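Local coordinates for MerB2 (Bacillus megaterium, PDB 5C17), which binds mercury(II) and probably cleaves the carbon-mercury bond of organomercurials as an alkylmercury lyase, at residues D145-W150 with I168-S173. Numbering follows the deposited sequence.
Sequences DSTVIW and IHYFSS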
loop_
_atom_site.group_PDB
_atom_site.type_symbol
_atom_site.label_atom_id
_atom_site.label_comp_id
_atom_site.label_asym_id
_atom_site.label_seq_id
_atom_site.Cartn_x
_atom_site.Cartn_y
_atom_site.Cartn_z
ATOM N N ASP A 145 20.228 4.476 -9.280
ATOM C CA ASP A 145 19.485 5.374 -10.154
ATOM C C ASP A 145 18.541 4.622 -11.095
ATOM O O ASP A 145 17.551 5.188 -11.561
ATOM C CB ASP A 145 20.418 6.316 -10.940
ATOM C CG ASP A 145 21.508 5.588 -11.716
ATOM O OD1 ASP A 145 21.475 4.349 -11.842
ATOM O OD2 ASP A 145 22.417 6.283 -12.220
ATOM N N SER A 146 18.836 3.342 -11.330
ATOM C CA SER A 146 18.076 2.488 -12.243
ATOM C C SER A 146 16.902 1.730 -11.598
ATOM O O SER A 146 16.284 0.860 -12.226
ATOM C CB SER A 146 19.035 1.476 -12.877
ATOM O OG SER A 146 19.838 0.866 -11.881
ATOM N N THR A 147 16.559 2.081 -10.363
ATOM C CA THR A 147 15.497 1.405 -9.630
ATOM C C THR A 147 14.171 1.468 -10.379
ATOM O O THR A 147 13.776 2.514 -10.900
ATOM C CB THR A 147 15.356 2.026 -8.235
ATOM O OG1 THR A 147 16.532 1.753 -7.472
ATOM C CG2 THR A 147 14.175 1.445 -7.463
ATOM N N VAL A 148 13.487 0.333 -10.408
ATOM C CA VAL A 148 12.192 0.184 -11.053
ATOM C C VAL A 148 11.306 -0.697 -10.174
ATOM O O VAL A 148 11.770 -1.265 -9.180
ATOM C CB VAL A 148 12.311 -0.426 -12.463
ATOM C CG1 VAL A 148 12.982 0.561 -13.430
ATOM C CG2 VAL A 148 13.065 -1.752 -12.399
ATOM N N ILE A 149 10.035 -0.798 -10.540
ATOM C CA ILE A 149 9.074 -1.624 -9.828
ATOM C C ILE A 149 8.511 -2.700 -10.753
ATOM O O ILE A 149 8.280 -2.447 -11.938
ATOM C CB ILE A 149 7.935 -0.749 -9.284
ATOM C CG1 ILE A 149 8.472 0.095 -8.128
ATOM C CG2 ILE A 149 6.724 -1.589 -8.836
ATOM C CD1 ILE A 149 7.515 1.178 -7.626
ATOM N N TRP A 150 8.330 -3.895 -10.201
ATOM C CA TRP A 150 7.648 -4.985 -10.867
ATOM C C TRP A 150 6.250 -5.071 -10.292
ATOM O O TRP A 150 6.086 -5.192 -9.080
ATOM C CB TRP A 150 8.398 -6.280 -10.613
ATOM C CG TRP A 150 7.705 -7.513 -11.066
ATOM C CD1 TRP A 150 6.947 -8.353 -10.311
ATOM C CD2 TRP A 150 7.721 -8.065 -12.378
ATOM N NE1 TRP A 150 6.480 -9.384 -11.065
ATOM C CE2 TRP A 150 6.950 -9.241 -12.342
ATOM C CE3 TRP A 150 8.311 -7.680 -13.581
ATOM C CZ2 TRP A 150 6.747 -10.037 -13.468
ATOM C CZ3 TRP A 150 8.115 -8.472 -14.692
ATOM C CH2 TRP A 150 7.338 -9.639 -14.628
ATOM N N ILE A 168 4.555 -7.823 -5.749
ATOM C CA ILE A 168 5.078 -6.568 -6.242
ATOM C C ILE A 168 6.446 -6.368 -5.585
ATOM O O ILE A 168 6.593 -6.631 -4.452
ATOM C CB ILE A 168 4.118 -5.428 -5.882
ATOM C CG1 ILE A 168 2.795 -5.578 -6.652
ATOM C CG2 ILE A 168 4.780 -4.054 -6.027
ATOM C CD1 ILE A 168 1.660 -4.754 -6.105
ATOM N N HIS A 169 7.398 -5.898 -6.375
ATOM C CA HIS A 169 8.763 -5.742 -5.921
ATOM C C HIS A 169 9.465 -4.513 -6.481
ATOM O O HIS A 169 9.142 -3.980 -7.505
ATOM C CB HIS A 169 9.585 -6.956 -6.409
ATOM C CG HIS A 169 8.986 -8.278 -6.081
ATOM N ND1 HIS A 169 8.826 -8.727 -4.793
ATOM C CD2 HIS A 169 8.525 -9.250 -6.885
ATOM C CE1 HIS A 169 8.273 -9.917 -4.826
ATOM N NE2 HIS A 169 8.069 -10.245 -6.079
ATOM N N TYR A 170 10.460 -4.085 -5.721
ATOM C CA TYR A 170 11.475 -3.144 -6.171
ATOM C C TYR A 170 12.594 -4.010 -6.763
ATOM O O TYR A 170 12.936 -5.026 -6.250
ATOM C CB TYR A 170 12.103 -2.312 -5.043
ATOM C CG TYR A 170 11.480 -0.936 -4.761
ATOM C CD1 TYR A 170 11.419 0.053 -5.717
ATOM C CD2 TYR A 170 11.008 -0.631 -3.510
ATOM C CE1 TYR A 170 10.906 1.275 -5.434
ATOM C CE2 TYR A 170 10.469 0.597 -3.230
ATOM C CZ TYR A 170 10.412 1.554 -4.204
ATOM O OH TYR A 170 9.914 2.791 -3.996
ATOM N N PHE A 171 13.149 -3.532 -7.859
ATOM C CA PHE A 171 14.346 -4.089 -8.466
ATOM C C PHE A 171 15.367 -2.954 -8.658
ATOM O O PHE A 171 15.038 -1.844 -9.036
ATOM C CB PHE A 171 14.112 -4.861 -9.777
ATOM C CG PHE A 171 13.438 -6.181 -9.565
ATOM C CD1 PHE A 171 14.111 -7.221 -8.963
ATOM C CD2 PHE A 171 12.106 -6.377 -9.904
ATOM C CE1 PHE A 171 13.490 -8.408 -8.714
ATOM C CE2 PHE A 171 11.478 -7.594 -9.672
ATOM C CZ PHE A 171 12.186 -8.603 -9.075
ATOM N N SER A 172 16.630 -3.275 -8.439
ATOM C CA SER A 172 17.705 -2.304 -8.583
ATOM C C SER A 172 17.913 -1.836 -10.019
ATOM O O SER A 172 18.500 -0.792 -10.232
ATOM C CB SER A 172 18.999 -2.927 -8.066
ATOM O OG SER A 172 19.196 -4.225 -8.592
ATOM N N SER A 173 17.454 -2.632 -10.985
ATOM C CA SER A 173 17.541 -2.308 -12.403
ATOM C C SER A 173 16.620 -3.231 -13.169
ATOM O O SER A 173 16.222 -4.282 -12.665
ATOM C CB SER A 173 18.964 -2.495 -12.938
ATOM O OG SER A 173 19.305 -3.871 -12.940
#
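Ser-146 OG donates to Ser-172 O at 2.7 Å, within the plane of that carbonyl and at a C=O...donor angle of 151°. The bond extends an antiparallel pairing of strands 148-151 and 169-171, two of the three strands of a small sheet that strand 190-192 completes on the far side of 148-151. Ser-146 OG stands between its own backbone N and carbonyl carbon, which also brings it to 3.6 Å from Ser-173 CB. An alanine here removes OG and would probably leave Ser-172 O without a hydrogen-bond partner from 145-150, since Thr-147 N is badly aligned to donate to it. Two reciprocal N-H...O pairs, Val-148 with Phe-171 and Trp-150 with His-169, define the register; the N-H...O angle from Phe-171 N to Val-148 O is 176°, nearly straight. Between them, Ile-149 and Tyr-170 form the non-hydrogen-bonded pair. Their side chains face helix 103-113, whose Thr-106 OG1 is hydrogen-bonded to Tyr-170 OH. Here Ile-149 CG1 lies 3.8 Å from Tyr-170 CD1, and Thr-147 CG2, anti to its backbone N, comes to 3.5 Å from that same CD1. Helix 174-183 covers the other face, where Trp-180 meets the rings of Trp-150, His-169 and Phe-171. On that face the five-membered ring of Trp-150 and the His-169 ring lie with planes 17° apart, offset so much that little of one covers the other, while Trp-150 CB sits in the plane of the Phe-171 ring, 3.5 Å from Phe-171 CE2 at its edge.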